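PDB 7ADK: putative immunoglobulin-blocking virulence protein from Mycoplasma mycoides subsp. capri, which probably takes part in immunoglobulin capture and so in evasion of host antibodies, and is assembled here with a second chain, a lipoprotein. Local coordinates for residues 380-383 with 384-388; 425-428 with 429-432; 434-437 with 438-442; 504-507 with 508-512; 527-530 with 531-534. All coordinates share one frame; numbering follows the deposited sequence.

Contact 1: 380-383 with 384-388; sequences VSEP and YSKKY
Val-380 and Tyr-384 meet on the side of the short helix 381-387 that faces the neighbouring sheet, whereas Glu-382 pairs with Lys-386 on the solvent side. On the packed side the two side chains run next to each other in the same direction, with Tyr-384 CE2 3.8 Å from Val-380 CG2. The ring presents its edge to the preceding turn: Val-380 O lies in the ring plane, 3.3 Å from Tyr-384 CD2. Phe-398 of strand 396-403 stacks with this ring, and Tyr-384 OH is hydrogen-bonded to Glu-444 OE2. Within the turn, Glu-382 O is gripped by two donors. Lys-386 N reaches it at 3.0 Å, while Ser-385 OG, set between its own backbone N and carbonyl carbon by a chi1 of 78°, sits on a lone pair of Glu-382 O at 2.7 Å. Ser-385 N completes the turn with a bond of 2.8 Å to Ser-381 O. The outer side is looser. Here the side chains of Glu-382 and Lys-386 cross obliquely, and bends at chi3 (-54°) and chi4 (-66°) fold the ammonium group back, so that Lys-386 NZ forms a salt bridge of 2.8 Å with Glu-382 OE2. With the acid one turn nearer the helix N-terminus than the base, both charges are probably well placed relative to the helix dipole, although solvent would be expected to weaken their attraction.

Contact 2: 425-428 with 429-432; sequences NDEA and YRRS
A chi1 of -177° and a bend at chi2 (71°) swing the carboxylate of Glu-427 along the helix surface to the side chains of Arg-430 and Arg-431. Arg-430 comes to it with a chain extended from CG to NE, whereas Arg-431 is bent at chi3. These residues form the first turns of helix 426-442, the connecting helix of a beta-alpha-beta unit between the parallel strands 415-422 and 448-454. Glu-427 and Arg-430 lie side by side, carboxylate and guanidinium planes 29° apart. Arg-430 NH1 donates to Glu-427 OE1 at 2.8 Å, on the syn side but tilted somewhat out of the carboxylate plane, a salt bridge made at the guanidinium edge. Arg-431 uses its aliphatic part instead: its CD is 3.2 Å from Glu-427 OE2, while its NH1 stays 4.2 Å from that oxygen, too far for a salt bridge. The guanidinium of Arg-431 is engaged elsewhere, hydrogen-bonded to the carbonyl oxygens of Tyr-388 and Asn-389, and thereby ties the helix to the chain that follows helix 381-387. With one arginine bonded and a second nearby, Glu-427 is probably held in its ionised form. At the start of the helix, Asn-425 is the N-cap: its OD1 accepts from Glu-427 N at 3.0 Å, and this bond fixes the backbone from which the glutamate springs. Backbone bonds continue the turn, with Arg-431 N 2.8 Å from Glu-427 O. In the next residue, buried Ser-432, the hydroxyl bends back, and OG donates to Tyr-429 O at 2.9 Å.

Contact 3: 434-437 with 438-442; sequences ELIE and KLQKD
Gln-440 reaches back one turn to Ile-436, and Leu-435 packs against Leu-439, in the second half of helix 426-442, which crosses between two parallel strands of a beta-alpha-beta unit. In the first shell, Gln-440 NE2 donates to Ile-436 O at 2.9 Å. With chi1 at -80°, CG lies beside the backbone N, and the extended chain carries the amide back. The acceptor lies in the amide plane, but the donor stands well above the carbonyl plane, 58° out of it. Gln-440 N adds a weak, longer bond of 3.4 Å to Ile-436 O, so one carbonyl takes both the backbone and the side-chain N-H of the same residue. The glutamine lies beside Ile-436, its NE2 3.5 Å from Ile-436 CG2. Round the helix, Leu-435 and Leu-439 point the same way, and their branches meet at 3.6 Å from CD1 of Leu-435 to CD2 of Leu-439. Leu-439 N is bonded to Leu-435 O at 2.9 Å. Further out, Ile-396 and Phe-398 of strand 396-403 cover Leu-435 and Leu-439 respectively, which sets this face of the helix against the sheet. On the glutamine side, Ala-469 O receives a second hydrogen bond from the amide nitrogen and thus helps to fix its rotation. The carboxylate of Glu-437 lies only 17° from parallel to the Gln-440 amide, with Glu-437 OE2 3.8 Å from Gln-440 NE2.

Contact 4: 504-507 with 508-512; sequences LYTS and GNSLK
Thr-506 and Ser-510 turn their hydroxyls toward each other across the bend, each side chain setting out toward the other. Thr-506 OG1 donates to Ser-510 OG at 2.7 Å. A chi1 of 76° places the threonine hydroxyl between its own backbone N and carbonyl carbon, turned toward the oncoming chain, and leaves Thr-506 CG2 4.0 Å from the same Ser-510 OG. The threonine oxygen is also an acceptor: Gly-508 N reaches Thr-506 OG1 at 3.3 Å with an N-H...O angle of 164°, the bond to the residue two further on that defines an ST turn. Here strand 502-506 leaves the mixed sheet, its last residue still paired by backbone bonds with Thr-547, and a loop begins. A second side-chain turn follows directly, since Asn-509 OD1 accepts from Leu-511 N at 3.1 Å in an Asx turn. The side chain of Asn-509 sets out away from segment 504-507, and Tyr-649 of the neighbouring lipoprotein chain packs on it. Ser-507 hydrogen-bonds through OG to Thr-546 OG1. Asp-483 OD2 of the same chain accepts from Asn-509 N and forms a salt bridge with Lys-512 NZ.

Contact 5: 527-530 with 531-534; sequences WINT and IDYN
Ile-531 reaches across to Trp-527 in the loop between strands 516-517 and 547-548, a buried, irregular stretch of chain. At its base, Ile-531 CB lies 3.7 Å from Thr-530 C and equally close to Asn-529 OD1. Ile-531 CG1, anti to its own carbonyl carbon with chi1 at -62°, passes 4.0 Å from Thr-530 C. At the tip, CD1 comes to the edge of the indole, in its plane, 4.0 Å from Trp-527 CZ2, the two side chains crossing at about a right angle. Helix 339-351 packs on the isoleucine through Leu-344, Asp-347 and Asn-348. The same helix holds the indole, as Tyr-351 stacks on Trp-527 and Asp-347 OD2 accepts a hydrogen bond from its NE1. Asp-532 follows in a left-handed backbone conformation and turns back to Asn-529. Its OD2 is the meeting point of salt bridges from Arg-352 and Arg-362 and a hydrogen bond with Tyr-505 OH, so the buried carboxylate is probably ionised. Asn-529 adds its amide to this cluster: ND2 donates at 3.2 Å to Asp-532 OD2, which lies in the amide plane, while the nitrogen approaches from above the carboxylate plane, 66° out of it.

The five contacts fall into two groups. Contacts 2 and 3 follow each other on helix 426-442, their centres 14 Å apart, and contact 1 joins both through Tyr-388. Its carbonyl oxygen lies 2.8 Å from Arg-431 NH2 of contact 2, its hydroxyl OH is 2.6 Å from Asp-442 OD2 of contact 3, and its ring packs on Leu-439. Contacts 4 and 5, with centres 12 Å apart, lie nearer the middle of the chain and meet where Tyr-505 OH approaches Asp-532 OD2 at 2.8 Å. No atoms of the two groups come closer than about 14 Å. Contact 4 alone touches the lipoprotein chain.

Contact 1: 380-383 with 384-388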
loop_
_atom_site.group_PDB
_atom_site.type_symbol
_atom_site.label_atom_id
_atom_site.label_comp_id
_atom_site.label_asym_id
_atom_site.label_seq_id
_atom_site.Cartn_x
_atom_site.Cartn_y
_atom_site.Cartn_z
ATOM N N VAL A 380 9.018 25.880 -29.901
ATOM C CA VAL A 380 8.654 27.179 -30.477
ATOM C C VAL A 380 7.960 28.082 -29.457
ATOM O O VAL A 380 7.283 29.033 -29.827
ATOM C CB VAL A 380 7.841 27.018 -31.775
ATOM C CG1 VAL A 380 8.649 26.262 -32.826
ATOM C CG2 VAL A 380 6.484 26.345 -31.586
ATOM N N SER A 381 8.089 27.785 -28.165
ATOM C CA SER A 381 7.276 28.369 -27.097
ATOM C C SER A 381 7.449 29.881 -26.931
ATOM O O SER A 381 6.533 30.532 -26.453
ATOM C CB SER A 381 7.556 27.647 -25.774
ATOM O OG SER A 381 7.311 26.259 -25.863
ATOM N N GLU A 382 8.576 30.462 -27.346
ATOM C CA GLU A 382 8.973 31.863 -27.125
ATOM C C GLU A 382 8.027 32.912 -27.756
ATOM O O GLU A 382 7.439 33.679 -26.987
ATOM C CB GLU A 382 10.457 32.027 -27.494
ATOM C CG GLU A 382 11.014 33.453 -27.456
ATOM C CD GLU A 382 11.039 34.090 -26.055
ATOM O OE1 GLU A 382 11.081 33.365 -25.037
ATOM O OE2 GLU A 382 11.071 35.338 -25.975
ATOM N N PRO A 383 7.767 32.945 -29.081
ATOM C CA PRO A 383 6.729 33.795 -29.667
ATOM C C PRO A 383 5.362 33.698 -28.981
ATOM O O PRO A 383 4.731 34.718 -28.716
ATOM C CB PRO A 383 6.608 33.358 -31.123
ATOM C CG PRO A 383 7.982 32.806 -31.459
ATOM C CD PRO A 383 8.500 32.273 -30.139
ATOM N N TYR A 384 4.903 32.487 -28.661
ATOM C CA TYR A 384 3.621 32.262 -28.002
ATOM C C TYR A 384 3.638 32.743 -26.544
ATOM O O TYR A 384 2.671 33.351 -26.109
ATOM C CB TYR A 384 3.217 30.792 -28.126
ATOM C CG TYR A 384 3.048 30.300 -29.552
ATOM C CD1 TYR A 384 1.842 30.465 -30.239
ATOM C CD2 TYR A 384 4.110 29.676 -30.207
ATOM C CE1 TYR A 384 1.705 30.030 -31.567
ATOM C CE2 TYR A 384 3.996 29.261 -31.542
ATOM C CZ TYR A 384 2.789 29.439 -32.236
ATOM O OH TYR A 384 2.686 29.048 -33.530
ATOM N N SER A 385 4.736 32.579 -25.807
ATOM C CA SER A 385 4.910 33.079 -24.438
ATOM C C SER A 385 4.906 34.599 -24.344
ATOM O O SER A 385 4.455 35.156 -23.348
ATOM C CB SER A 385 6.203 32.531 -23.839
ATOM O OG SER A 385 7.354 33.209 -24.289
ATOM N N LYS A 386 5.383 35.262 -25.401
ATOM C CA LYS A 386 5.425 36.710 -25.590
ATOM C C LYS A 386 4.063 37.251 -26.016
ATOM O O LYS A 386 3.654 38.303 -25.542
ATOM C CB LYS A 386 6.529 36.987 -26.621
ATOM C CG LYS A 386 7.031 38.433 -26.630
ATOM C CD LYS A 386 8.084 38.685 -27.719
ATOM C CE LYS A 386 9.293 37.737 -27.709
ATOM N NZ LYS A 386 10.141 37.889 -26.513
ATOM N N LYS A 387 3.327 36.526 -26.862
ATOM C CA LYS A 387 1.956 36.861 -27.277
ATOM C C LYS A 387 0.944 36.686 -26.145
ATOM O O LYS A 387 0.190 37.608 -25.861
ATOM C CB LYS A 387 1.579 36.051 -28.525
ATOM C CG LYS A 387 0.178 36.397 -29.049
ATOM C CD LYS A 387 -0.064 35.943 -30.491
ATOM C CE LYS A 387 0.718 36.804 -31.486
ATOM N NZ LYS A 387 0.398 36.498 -32.878
ATOM N N TYR A 388 0.921 35.511 -25.527
ATOM C CA TYR A 388 -0.041 35.092 -24.508
ATOM C C TYR A 388 0.486 35.222 -23.074
ATOM O O TYR A 388 -0.136 34.698 -22.158
ATOM C CB TYR A 388 -0.522 33.672 -24.829
ATOM C CG TYR A 388 -1.189 33.548 -26.185
ATOM C CD1 TYR A 388 -2.459 34.122 -26.375
ATOM C CD2 TYR A 388 -0.551 32.895 -27.254
ATOM C CE1 TYR A 388 -3.081 34.063 -27.630
ATOM C CE2 TYR A 388 -1.179 32.826 -28.511
ATOM C CZ TYR A 388 -2.444 33.412 -28.700
ATOM O OH TYR A 388 -3.029 33.359 -29.921
#

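Contact 2: 425-428 with 429-432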
loop_
_atom_site.group_PDB
_atom_site.type_symbol
_atom_site.label_atom_id
_atom_site.label_comp_id
_atom_site.label_asym_id
_atom_site.label_seq_id
_atom_site.Cartn_x
_atom_site.Cartn_y
_atom_site.Cartn_z
ATOM N N ASN A 425 0.969 21.723 -12.723
ATOM C CA ASN A 425 1.141 23.145 -12.435
ATOM C C ASN A 425 -0.237 23.787 -12.180
ATOM O O ASN A 425 -1.251 23.338 -12.707
ATOM C CB ASN A 425 1.854 23.759 -13.655
ATOM C CG ASN A 425 2.542 25.083 -13.403
ATOM O OD1 ASN A 425 1.936 26.068 -13.020
ATOM N ND2 ASN A 425 3.827 25.135 -13.611
ATOM N N ASP A 426 -0.280 24.931 -11.515
ATOM C CA ASP A 426 -1.539 25.585 -11.151
ATOM C C ASP A 426 -1.784 26.848 -11.978
ATOM O O ASP A 426 -2.928 27.277 -12.088
ATOM C CB ASP A 426 -1.581 25.842 -9.634
ATOM C CG ASP A 426 -1.674 24.556 -8.806
ATOM O OD1 ASP A 426 -2.492 23.686 -9.125
ATOM O OD2 ASP A 426 -0.929 24.406 -7.821
ATOM N N GLU A 427 -0.766 27.388 -12.653
ATOM C CA GLU A 427 -0.939 28.390 -13.704
ATOM C C GLU A 427 -1.446 27.740 -14.999
ATOM O O GLU A 427 -2.470 28.155 -15.535
ATOM C CB GLU A 427 0.366 29.156 -13.920
ATOM C CG GLU A 427 0.271 30.282 -14.957
ATOM C CD GLU A 427 -0.534 31.516 -14.545
ATOM O OE1 GLU A 427 -1.218 31.513 -13.500
ATOM O OE2 GLU A 427 -0.477 32.524 -15.278
ATOM N N ALA A 428 -0.810 26.661 -15.474
ATOM C CA ALA A 428 -1.303 25.929 -16.640
ATOM C C ALA A 428 -2.727 25.395 -16.444
ATOM O O ALA A 428 -3.527 25.461 -17.369
ATOM C CB ALA A 428 -0.365 24.777 -16.983
ATOM N N TYR A 429 -3.102 24.907 -15.261
ATOM C CA TYR A 429 -4.475 24.467 -15.019
ATOM C C TYR A 429 -5.461 25.642 -15.015
ATOM O O TYR A 429 -6.453 25.597 -15.740
ATOM C CB TYR A 429 -4.543 23.626 -13.747
ATOM C CG TYR A 429 -5.910 23.049 -13.464
ATOM C CD1 TYR A 429 -6.444 22.075 -14.318
ATOM C CD2 TYR A 429 -6.652 23.488 -12.354
ATOM C CE1 TYR A 429 -7.711 21.528 -14.062
ATOM C CE2 TYR A 429 -7.923 22.941 -12.096
ATOM C CZ TYR A 429 -8.455 21.956 -12.948
ATOM O OH TYR A 429 -9.665 21.409 -12.682
ATOM N N ARG A 430 -5.166 26.724 -14.287
ATOM C CA ARG A 430 -5.938 27.980 -14.277
ATOM C C ARG A 430 -6.158 28.546 -15.681
ATOM O O ARG A 430 -7.266 28.958 -16.014
ATOM C CB ARG A 430 -5.190 28.991 -13.388
ATOM C CG ARG A 430 -5.718 30.428 -13.428
ATOM C CD ARG A 430 -4.784 31.368 -12.661
ATOM N NE ARG A 430 -5.109 32.778 -12.943
ATOM C CZ ARG A 430 -4.407 33.660 -13.628
ATOM N NH1 ARG A 430 -3.223 33.431 -14.100
ATOM N NH2 ARG A 430 -4.902 34.831 -13.865
ATOM N N ARG A 431 -5.110 28.572 -16.506
ATOM C CA ARG A 431 -5.131 29.196 -17.831
ATOM C C ARG A 431 -5.486 28.265 -18.980
ATOM O O ARG A 431 -5.846 28.771 -20.031
ATOM C CB ARG A 431 -3.806 29.907 -18.096
ATOM C CG ARG A 431 -3.634 31.094 -17.142
ATOM C CD ARG A 431 -2.547 32.052 -17.605
ATOM N NE ARG A 431 -2.861 32.676 -18.896
ATOM C CZ ARG A 431 -2.012 33.296 -19.675
ATOM N NH1 ARG A 431 -0.784 33.469 -19.328
ATOM N NH2 ARG A 431 -2.392 33.754 -20.814
ATOM N N SER A 432 -5.437 26.949 -18.818
ATOM C CA SER A 432 -5.675 25.986 -19.901
ATOM C C SER A 432 -6.949 26.279 -20.685
ATOM O O SER A 432 -6.886 26.408 -21.900
ATOM C CB SER A 432 -5.716 24.546 -19.384
ATOM O OG SER A 432 -6.651 24.370 -18.339
#

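Contact 3: 434-437 with 438-442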
loop_
_atom_site.group_PDB
_atom_site.type_symbol
_atom_site.label_atom_id
_atom_site.label_comp_id
_atom_site.label_asym_id
_atom_site.label_seq_id
_atom_site.Cartn_x
_atom_site.Cartn_y
_atom_site.Cartn_z
ATOM N N GLU A 434 -8.665 29.130 -20.838
ATOM C CA GLU A 434 -8.537 30.465 -21.425
ATOM C C GLU A 434 -7.639 30.434 -22.665
ATOM O O GLU A 434 -7.993 30.974 -23.706
ATOM C CB GLU A 434 -7.979 31.461 -20.396
ATOM C CG GLU A 434 -8.711 31.492 -19.049
ATOM C CD GLU A 434 -10.203 31.751 -19.117
ATOM O OE1 GLU A 434 -10.692 32.419 -20.055
ATOM O OE2 GLU A 434 -10.901 31.297 -18.202
ATOM N N LEU A 435 -6.511 29.731 -22.585
ATOM C CA LEU A 435 -5.544 29.576 -23.659
ATOM C C LEU A 435 -6.108 28.750 -24.816
ATOM O O LEU A 435 -5.984 29.161 -25.962
ATOM C CB LEU A 435 -4.272 28.960 -23.058
ATOM C CG LEU A 435 -3.080 28.922 -24.018
ATOM C CD1 LEU A 435 -2.537 30.311 -24.301
ATOM C CD2 LEU A 435 -1.964 28.110 -23.400
ATOM N N ILE A 436 -6.768 27.634 -24.523
ATOM C CA ILE A 436 -7.426 26.806 -25.527
ATOM C C ILE A 436 -8.453 27.624 -26.319
ATOM O O ILE A 436 -8.577 27.430 -27.523
ATOM C CB ILE A 436 -8.021 25.554 -24.841
ATOM C CG1 ILE A 436 -6.901 24.549 -24.514
ATOM C CG2 ILE A 436 -9.096 24.892 -25.696
ATOM C CD1 ILE A 436 -7.267 23.480 -23.492
ATOM N N GLU A 437 -9.171 28.559 -25.693
ATOM C CA GLU A 437 -10.092 29.458 -26.399
ATOM C C GLU A 437 -9.411 30.645 -27.104
ATOM O O GLU A 437 -9.792 30.963 -28.230
ATOM C CB GLU A 437 -11.201 29.941 -25.458
ATOM C CG GLU A 437 -12.240 28.858 -25.122
ATOM C CD GLU A 437 -13.131 28.425 -26.305
ATOM O OE1 GLU A 437 -13.966 27.508 -26.134
ATOM O OE2 GLU A 437 -13.010 28.969 -27.428
ATOM N N LYS A 438 -8.383 31.283 -26.524
ATOM C CA LYS A 438 -7.655 32.366 -27.201
ATOM C C LYS A 438 -6.937 31.879 -28.462
ATOM O O LYS A 438 -7.021 32.554 -29.480
ATOM C CB LYS A 438 -6.750 33.149 -26.235
ATOM C CG LYS A 438 -7.544 34.278 -25.561
ATOM C CD LYS A 438 -6.728 35.255 -24.717
ATOM C CE LYS A 438 -6.550 34.824 -23.271
ATOM N NZ LYS A 438 -6.031 35.899 -22.416
ATOM N N LEU A 439 -6.351 30.682 -28.462
ATOM C CA LEU A 439 -5.797 30.087 -29.681
ATOM C C LEU A 439 -6.902 29.805 -30.725
ATOM O O LEU A 439 -6.683 30.029 -31.912
ATOM C CB LEU A 439 -4.973 28.833 -29.342
ATOM C CG LEU A 439 -3.498 29.024 -28.931
ATOM C CD1 LEU A 439 -2.644 29.512 -30.079
ATOM C CD2 LEU A 439 -3.284 29.983 -27.789
ATOM N N GLN A 440 -8.103 29.390 -30.319
ATOM C CA GLN A 440 -9.197 29.141 -31.265
ATOM C C GLN A 440 -9.736 30.408 -31.945
ATOM O O GLN A 440 -9.837 30.425 -33.171
ATOM C CB GLN A 440 -10.333 28.376 -30.588
ATOM C CG GLN A 440 -10.018 26.886 -30.505
ATOM C CD GLN A 440 -11.059 26.160 -29.681
ATOM O OE1 GLN A 440 -12.030 25.724 -30.125
ATOM N NE2 GLN A 440 -10.895 26.009 -28.461
ATOM N N LYS A 441 -10.063 31.481 -31.210
ATOM C CA LYS A 441 -10.559 32.722 -31.838
ATOM C C LYS A 441 -9.488 33.496 -32.611
ATOM O O LYS A 441 -9.815 34.175 -33.581
ATOM C CB LYS A 441 -11.349 33.594 -30.849
ATOM C CG LYS A 441 -10.565 34.216 -29.695
ATOM C CD LYS A 441 -11.465 35.059 -28.790
ATOM C CE LYS A 441 -10.740 35.673 -27.607
ATOM N NZ LYS A 441 -11.564 36.576 -26.831
ATOM N N ASP A 442 -8.208 33.316 -32.278
ATOM C CA ASP A 442 -7.088 33.778 -33.105
ATOM C C ASP A 442 -6.846 32.906 -34.354
ATOM O O ASP A 442 -6.147 33.311 -35.272
ATOM C CB ASP A 442 -5.826 33.888 -32.242
ATOM C CG ASP A 442 -5.918 34.967 -31.158
ATOM O OD1 ASP A 442 -6.767 35.880 -31.258
ATOM O OD2 ASP A 442 -5.082 34.939 -30.231
#

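Contact 4: 504-507 with 508-512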
loop_
_atom_site.group_PDB
_atom_site.type_symbol
_atom_site.label_atom_id
_atom_site.label_comp_id
_atom_site.label_asym_id
_atom_site.label_seq_id
_atom_site.Cartn_x
_atom_site.Cartn_y
_atom_site.Cartn_z
ATOM N N LEU A 504 -4.731 7.249 -24.511
ATOM C CA LEU A 504 -5.017 7.133 -23.087
ATOM C C LEU A 504 -3.789 6.515 -22.423
ATOM O O LEU A 504 -3.555 5.315 -22.560
ATOM C CB LEU A 504 -6.322 6.339 -22.866
ATOM C CG LEU A 504 -7.556 6.871 -23.605
ATOM C CD1 LEU A 504 -8.794 6.118 -23.166
ATOM C CD2 LEU A 504 -7.808 8.346 -23.355
ATOM N N TYR A 505 -2.991 7.341 -21.759
ATOM C CA TYR A 505 -1.651 7.022 -21.264
ATOM C C TYR A 505 -1.555 7.225 -19.750
ATOM O O TYR A 505 -2.245 8.065 -19.188
ATOM C CB TYR A 505 -0.599 7.918 -21.949
ATOM C CG TYR A 505 -0.271 7.725 -23.420
ATOM C CD1 TYR A 505 0.008 6.448 -23.940
ATOM C CD2 TYR A 505 -0.090 8.852 -24.239
ATOM C CE1 TYR A 505 0.468 6.297 -25.262
ATOM C CE2 TYR A 505 0.410 8.711 -25.543
ATOM C CZ TYR A 505 0.692 7.433 -26.060
ATOM O OH TYR A 505 1.206 7.322 -27.309
ATOM N N THR A 506 -0.635 6.531 -19.090
ATOM C CA THR A 506 -0.198 6.854 -17.717
ATOM C C THR A 506 1.301 6.642 -17.604
ATOM O O THR A 506 1.871 5.896 -18.391
ATOM C CB THR A 506 -0.854 6.015 -16.595
ATOM O OG1 THR A 506 -0.342 4.714 -16.510
ATOM C CG2 THR A 506 -2.337 5.805 -16.749
ATOM N N SER A 507 1.929 7.239 -16.593
ATOM C CA SER A 507 3.303 6.914 -16.186
ATOM C C SER A 507 3.345 6.086 -14.891
ATOM O O SER A 507 4.260 6.247 -14.085
ATOM C CB SER A 507 4.165 8.181 -16.126
ATOM O OG SER A 507 4.102 8.917 -17.342
ATOM N N GLY A 508 2.327 5.248 -14.647
ATOM C CA GLY A 508 2.159 4.399 -13.455
ATOM C C GLY A 508 1.753 2.960 -13.787
ATOM O O GLY A 508 2.091 2.465 -14.859
ATOM N N ASN A 509 1.038 2.262 -12.899
ATOM C CA ASN A 509 0.514 0.922 -13.170
ATOM C C ASN A 509 -0.744 0.977 -14.050
ATOM O O ASN A 509 -1.822 1.361 -13.607
ATOM C CB ASN A 509 0.260 0.182 -11.849
ATOM C CG ASN A 509 -0.332 -1.210 -12.029
ATOM O OD1 ASN A 509 -0.603 -1.688 -13.116
ATOM N ND2 ASN A 509 -0.576 -1.916 -10.957
ATOM N N SER A 510 -0.609 0.547 -15.300
ATOM C CA SER A 510 -1.652 0.605 -16.334
ATOM C C SER A 510 -2.540 -0.633 -16.465
ATOM O O SER A 510 -3.388 -0.659 -17.349
ATOM C CB SER A 510 -1.000 0.933 -17.671
ATOM O OG SER A 510 -0.722 2.308 -17.673
ATOM N N LEU A 511 -2.378 -1.643 -15.608
ATOM C CA LEU A 511 -3.187 -2.871 -15.604
ATOM C C LEU A 511 -3.816 -3.166 -14.227
ATOM O O LEU A 511 -4.143 -4.300 -13.881
ATOM C CB LEU A 511 -2.408 -4.030 -16.243
ATOM C CG LEU A 511 -1.184 -4.517 -15.448
ATOM C CD1 LEU A 511 -0.968 -6.001 -15.725
ATOM C CD2 LEU A 511 0.103 -3.789 -15.838
ATOM N N LYS A 512 -4.013 -2.095 -13.459
ATOM C CA LYS A 512 -4.796 -2.009 -12.225
ATOM C C LYS A 512 -6.299 -2.135 -12.536
ATOM O O LYS A 512 -6.771 -1.532 -13.495
ATOM C CB LYS A 512 -4.406 -0.661 -11.598
ATOM C CG LYS A 512 -4.755 -0.503 -10.122
ATOM C CD LYS A 512 -4.404 0.893 -9.578
ATOM C CE LYS A 512 -2.946 1.283 -9.844
ATOM N NZ LYS A 512 -2.528 2.456 -9.048
#

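Contact 5: 527-530 with 531-534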
loop_
_atom_site.group_PDB
_atom_site.type_symbol
_atom_site.label_atom_id
_atom_site.label_comp_id
_atom_site.label_asym_id
_atom_site.label_seq_id
_atom_site.Cartn_x
_atom_site.Cartn_y
_atom_site.Cartn_z
ATOM N N TRP A 527 -9.853 6.056 -33.899
ATOM C CA TRP A 527 -8.866 5.058 -33.456
ATOM C C TRP A 527 -8.269 5.437 -32.097
ATOM O O TRP A 527 -7.716 6.523 -31.943
ATOM C CB TRP A 527 -7.778 4.888 -34.542
ATOM C CG TRP A 527 -6.753 3.809 -34.346
ATOM C CD1 TRP A 527 -6.923 2.503 -34.655
ATOM C CD2 TRP A 527 -5.378 3.918 -33.866
ATOM N NE1 TRP A 527 -5.759 1.803 -34.403
ATOM C CE2 TRP A 527 -4.775 2.630 -33.924
ATOM C CE3 TRP A 527 -4.564 4.976 -33.414
ATOM C CZ2 TRP A 527 -3.445 2.402 -33.558
ATOM C CZ3 TRP A 527 -3.226 4.757 -33.055
ATOM C CH2 TRP A 527 -2.659 3.479 -33.131
ATOM N N ILE A 528 -8.399 4.567 -31.096
ATOM C CA ILE A 528 -7.793 4.753 -29.773
ATOM C C ILE A 528 -6.470 3.987 -29.776
ATOM O O ILE A 528 -6.426 2.825 -30.179
ATOM C CB ILE A 528 -8.704 4.287 -28.606
ATOM C CG1 ILE A 528 -10.151 4.803 -28.680
ATOM C CG2 ILE A 528 -8.110 4.743 -27.263
ATOM C CD1 ILE A 528 -11.105 3.921 -29.462
ATOM N N ASN A 529 -5.383 4.627 -29.362
ATOM C CA ASN A 529 -4.046 4.065 -29.435
ATOM C C ASN A 529 -3.885 2.878 -28.480
ATOM O O ASN A 529 -4.032 2.993 -27.260
ATOM C CB ASN A 529 -2.997 5.146 -29.180
ATOM C CG ASN A 529 -1.584 4.681 -29.441
ATOM O OD1 ASN A 529 -1.338 3.696 -30.115
ATOM N ND2 ASN A 529 -0.621 5.376 -28.907
ATOM N N THR A 530 -3.574 1.743 -29.091
ATOM C CA THR A 530 -3.495 0.394 -28.513
ATOM C C THR A 530 -2.114 -0.244 -28.701
ATOM O O THR A 530 -1.761 -1.231 -28.054
ATOM C CB THR A 530 -4.590 -0.433 -29.193
ATOM O OG1 THR A 530 -4.749 -1.675 -28.549
ATOM C CG2 THR A 530 -4.317 -0.663 -30.685
ATOM N N ILE A 531 -1.329 0.351 -29.593
ATOM C CA ILE A 531 0.125 0.200 -29.723
ATOM C C ILE A 531 0.755 1.039 -28.590
ATOM O O ILE A 531 0.029 1.539 -27.742
ATOM C CB ILE A 531 0.504 0.608 -31.171
ATOM C CG1 ILE A 531 -0.192 -0.342 -32.171
ATOM C CG2 ILE A 531 2.006 0.609 -31.462
ATOM C CD1 ILE A 531 -0.177 0.107 -33.620
ATOM N N ASP A 532 2.070 1.204 -28.495
ATOM C CA ASP A 532 2.699 1.941 -27.390
ATOM C C ASP A 532 2.419 1.292 -26.018
ATOM O O ASP A 532 2.247 1.950 -24.995
ATOM C CB ASP A 532 2.406 3.455 -27.458
ATOM C CG ASP A 532 2.826 4.190 -28.733
ATOM O OD1 ASP A 532 3.368 3.588 -29.687
ATOM O OD2 ASP A 532 2.559 5.411 -28.801
ATOM N N TYR A 533 2.350 -0.038 -26.009
ATOM C CA TYR A 533 2.198 -0.901 -24.843
ATOM C C TYR A 533 3.566 -1.334 -24.307
ATOM O O TYR A 533 4.274 -2.120 -24.941
ATOM C CB TYR A 533 1.354 -2.101 -25.256
ATOM C CG TYR A 533 1.237 -3.197 -24.227
ATOM C CD1 TYR A 533 0.283 -3.106 -23.204
ATOM C CD2 TYR A 533 2.047 -4.338 -24.332
ATOM C CE1 TYR A 533 0.095 -4.184 -22.325
ATOM C CE2 TYR A 533 1.857 -5.417 -23.458
ATOM C CZ TYR A 533 0.861 -5.355 -22.469
ATOM O OH TYR A 533 0.645 -6.408 -21.648
ATOM N N ASN A 534 3.943 -0.814 -23.139
ATOM C CA ASN A 534 5.306 -0.852 -22.616
ATOM C C ASN A 534 5.369 -1.439 -21.194
ATOM O O ASN A 534 6.058 -0.903 -20.327
ATOM C CB ASN A 534 5.939 0.545 -22.765
ATOM C CG ASN A 534 6.256 0.953 -24.187
ATOM O OD1 ASN A 534 6.467 0.164 -25.073
ATOM N ND2 ASN A 534 6.334 2.203 -24.447
#